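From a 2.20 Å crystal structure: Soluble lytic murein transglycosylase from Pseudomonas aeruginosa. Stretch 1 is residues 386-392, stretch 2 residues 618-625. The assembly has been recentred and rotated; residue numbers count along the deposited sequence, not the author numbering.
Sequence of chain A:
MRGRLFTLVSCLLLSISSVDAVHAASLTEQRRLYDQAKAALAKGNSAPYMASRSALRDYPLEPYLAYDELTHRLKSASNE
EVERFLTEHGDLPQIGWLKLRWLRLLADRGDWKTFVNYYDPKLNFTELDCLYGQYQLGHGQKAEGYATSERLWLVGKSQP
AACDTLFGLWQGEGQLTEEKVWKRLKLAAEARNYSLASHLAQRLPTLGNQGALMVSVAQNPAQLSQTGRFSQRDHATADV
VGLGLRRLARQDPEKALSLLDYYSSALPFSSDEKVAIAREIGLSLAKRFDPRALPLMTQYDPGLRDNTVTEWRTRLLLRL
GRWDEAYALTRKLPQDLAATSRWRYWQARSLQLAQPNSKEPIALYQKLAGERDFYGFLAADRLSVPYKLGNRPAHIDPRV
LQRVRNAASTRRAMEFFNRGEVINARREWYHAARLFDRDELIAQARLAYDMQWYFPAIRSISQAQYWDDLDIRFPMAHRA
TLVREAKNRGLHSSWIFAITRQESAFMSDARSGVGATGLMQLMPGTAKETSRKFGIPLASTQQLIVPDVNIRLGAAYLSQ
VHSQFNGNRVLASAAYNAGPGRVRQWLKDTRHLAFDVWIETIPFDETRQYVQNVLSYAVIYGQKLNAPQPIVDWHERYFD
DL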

# COMPACT_ATOMS: atom_id res chain seq x y z
N PRO A 386 -21.09 25.05 -8.23
CA PRO A 386 -21.43 23.94 -7.33
C PRO A 386 -20.63 22.69 -7.62
O PRO A 386 -20.17 22.45 -8.75
CB PRO A 386 -22.93 23.71 -7.59
CG PRO A 386 -23.43 25.03 -8.10
CD PRO A 386 -22.28 25.62 -8.88
N TYR A 387 -20.45 21.87 -6.59
CA TYR A 387 -19.80 20.57 -6.73
C TYR A 387 -20.72 19.56 -7.42
O TYR A 387 -21.95 19.66 -7.38
CB TYR A 387 -19.40 20.01 -5.37
CG TYR A 387 -18.45 20.88 -4.58
CD1 TYR A 387 -17.43 21.59 -5.22
CD2 TYR A 387 -18.56 20.98 -3.20
CE1 TYR A 387 -16.56 22.38 -4.49
CE2 TYR A 387 -17.69 21.76 -2.47
CZ TYR A 387 -16.69 22.46 -3.12
OH TYR A 387 -15.82 23.24 -2.39
N LYS A 388 -20.11 18.54 -8.03
CA LYS A 388 -20.83 17.41 -8.61
C LYS A 388 -21.05 16.36 -7.52
O LYS A 388 -20.09 15.71 -7.08
CB LYS A 388 -20.04 16.83 -9.79
CG LYS A 388 -20.81 15.89 -10.71
CD LYS A 388 -19.85 15.13 -11.63
CE LYS A 388 -20.56 14.46 -12.81
NZ LYS A 388 -21.53 13.41 -12.39
N LEU A 389 -22.30 16.19 -7.07
CA LEU A 389 -22.60 15.32 -5.93
C LEU A 389 -23.73 14.33 -6.23
O LEU A 389 -24.60 14.10 -5.38
CB LEU A 389 -22.97 16.15 -4.71
CG LEU A 389 -21.95 17.21 -4.32
CD1 LEU A 389 -22.43 18.03 -3.13
CD2 LEU A 389 -20.64 16.53 -4.04
N GLY A 390 -23.73 13.72 -7.41
CA GLY A 390 -24.77 12.76 -7.74
C GLY A 390 -24.63 11.39 -7.09
O GLY A 390 -23.62 10.72 -7.27
N ASN A 391 -25.66 10.97 -6.35
CA ASN A 391 -25.67 9.69 -5.62
C ASN A 391 -26.51 8.69 -6.42
O ASN A 391 -27.73 8.63 -6.27
CB ASN A 391 -26.22 9.89 -4.21
CG ASN A 391 -26.27 8.61 -3.40
OD1 ASN A 391 -25.75 7.57 -3.80
ND2 ASN A 391 -26.90 8.69 -2.23
N ARG A 392 -25.83 7.89 -7.25
CA ARG A 392 -26.48 7.05 -8.25
C ARG A 392 -26.13 5.58 -8.03
O ARG A 392 -25.05 5.12 -8.44
CB ARG A 392 -26.05 7.51 -9.65
CG ARG A 392 -26.21 6.53 -10.81
CD ARG A 392 -27.65 6.10 -11.06
NE ARG A 392 -27.74 5.25 -12.25
CZ ARG A 392 -28.79 4.49 -12.56
NH1 ARG A 392 -28.77 3.75 -13.66
NH2 ARG A 392 -29.86 4.47 -11.78
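Stretch 2 (618-625) AVIYGQKL

Residues 618-624 form a stretch of helix that begins earlier in the chain, and this helix lies against residues 386-392, a largely extended segment with no regular helix or strand, broken from that conformation at Leu389 (phi/psi -130/43). Within the helix the backbone is held by the i to i+4 pattern: Gly622 N donates to Ala618 O at 2.8 Å, Gln623 N to Val619 O at 3.3 Å and Lys624 N to Ile620 O at 3.1 Å, and Leu625 N closes the series on Tyr621 O at 2.8 Å. The helix crosses the segment steeply and obliquely, yet the contacts advance in step along both: Tyr387, near the start of the first, meets Val619, Leu389 meets Ile620 and Gln623, and Asn391 comes up to Lys624.

The backbones stay well apart, with Tyr387 CA 8.9 Å from Val619 CA and Leu389 CA 7.2 Å from Ile620 CA, so side chains fill the gap. Alternate residues of the segment face the helix: Tyr387, Leu389 and Asn391 all point their CA-to-CB bonds toward it, whereas Lys388 and Gly390 make no contact. On the helix, Val619, Ile620, Gln623 and Lys624 form the matching surface, as expected for residues spaced by one, three and four positions.

Leu389 is the main bump. With chi1 in m and chi2 in t, its two methyls spread over a shallow hollow lined by Val619, Ile620 and Gln623. Leu389 CD2 packs on Ile620 CD1 at 3.5 Å and lies 4.3 Å from Val619 CG1, while Leu389 CD1 approaches Gln623 OE1 at 3.2 Å, a close approach of a methyl to an amide oxygen and not a hydrogen bond. The CA-to-CB bond of Ile620 points sideways to the segment, but its m,m rotamer brings the end of the side chain nearer to Leu389.

Val619 is the answering bump from the helix. Val619 CG1 sits over the notch between Tyr387 and Leu389, 3.5 Å from Tyr387 CD2. The methyl meets the tyrosine ring obliquely, and the ring hydroxyl is hydrogen-bonded elsewhere in the structure.

Toward the other end the fit loosens. The CA-to-CB bond of Lys624 also points sideways, and its end comes nearer, so that Lys624 NZ lies 3.7 Å from Asn391 ND2; both nitrogens find hydrogen-bonding partners elsewhere in the structure. No hydrogen bond joins the two segments. The contact buries 266 Å² in total, counting both sides, and Leu389 has the largest share of any residue at 82 Å². It therefore rests chiefly on the fit of apolar side chains, with the polar groups of Gln623, Asn391 and Lys624 alongside.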

# COMPACT_ATOMS: atom_id res chain seq x y z
N ALA A 618 -15.48 14.84 3.62
CA ALA A 618 -16.26 15.77 4.42
C ALA A 618 -17.24 16.54 3.56
O ALA A 618 -18.33 16.88 4.01
CB ALA A 618 -15.35 16.72 5.20
N VAL A 619 -16.87 16.85 2.32
CA VAL A 619 -17.81 17.49 1.42
C VAL A 619 -19.03 16.60 1.24
O VAL A 619 -20.17 17.05 1.36
CB VAL A 619 -17.15 17.81 0.06
CG1 VAL A 619 -18.20 18.30 -0.91
CG2 VAL A 619 -16.08 18.87 0.22
N ILE A 620 -18.79 15.32 0.94
CA ILE A 620 -19.90 14.40 0.70
C ILE A 620 -20.75 14.28 1.95
O ILE A 620 -21.98 14.34 1.90
CB ILE A 620 -19.36 13.04 0.23
CG1 ILE A 620 -18.60 13.23 -1.07
CG2 ILE A 620 -20.50 12.05 0.01
CD1 ILE A 620 -19.43 13.90 -2.11
N TYR A 621 -20.10 14.09 3.11
CA TYR A 621 -20.86 13.93 4.33
C TYR A 621 -21.63 15.20 4.67
O TYR A 621 -22.71 15.12 5.26
CB TYR A 621 -19.94 13.51 5.47
CG TYR A 621 -19.69 12.02 5.49
CD1 TYR A 621 -20.74 11.12 5.66
CD2 TYR A 621 -18.40 11.50 5.30
CE1 TYR A 621 -20.53 9.76 5.66
CE2 TYR A 621 -18.17 10.13 5.31
CZ TYR A 621 -19.24 9.26 5.49
OH TYR A 621 -19.04 7.89 5.51
N GLY A 622 -21.10 16.36 4.26
CA GLY A 622 -21.84 17.60 4.44
C GLY A 622 -23.19 17.57 3.75
O GLY A 622 -24.20 17.98 4.33
N GLN A 623 -23.23 17.07 2.51
CA GLN A 623 -24.51 16.92 1.82
C GLN A 623 -25.42 15.94 2.56
O GLN A 623 -26.58 16.25 2.83
CB GLN A 623 -24.29 16.48 0.37
CG GLN A 623 -25.34 17.02 -0.60
CD GLN A 623 -25.23 18.53 -0.80
OE1 GLN A 623 -24.14 19.11 -0.69
NE2 GLN A 623 -26.35 19.18 -1.08
N LYS A 624 -24.89 14.76 2.90
CA LYS A 624 -25.71 13.75 3.57
C LYS A 624 -26.20 14.23 4.92
O LYS A 624 -27.26 13.80 5.39
CB LYS A 624 -24.92 12.44 3.73
CG LYS A 624 -24.66 11.72 2.41
CD LYS A 624 -23.84 10.45 2.60
CE LYS A 624 -24.65 9.18 2.40
NZ LYS A 624 -25.21 9.10 1.00
N LEU A 625 -25.45 15.10 5.58
CA LEU A 625 -25.86 15.64 6.86
C LEU A 625 -26.67 16.92 6.74
O LEU A 625 -27.07 17.47 7.77
CB LEU A 625 -24.63 15.88 7.75
CG LEU A 625 -24.03 14.57 8.27
CD1 LEU A 625 -22.60 14.75 8.77
CD2 LEU A 625 -24.97 13.98 9.36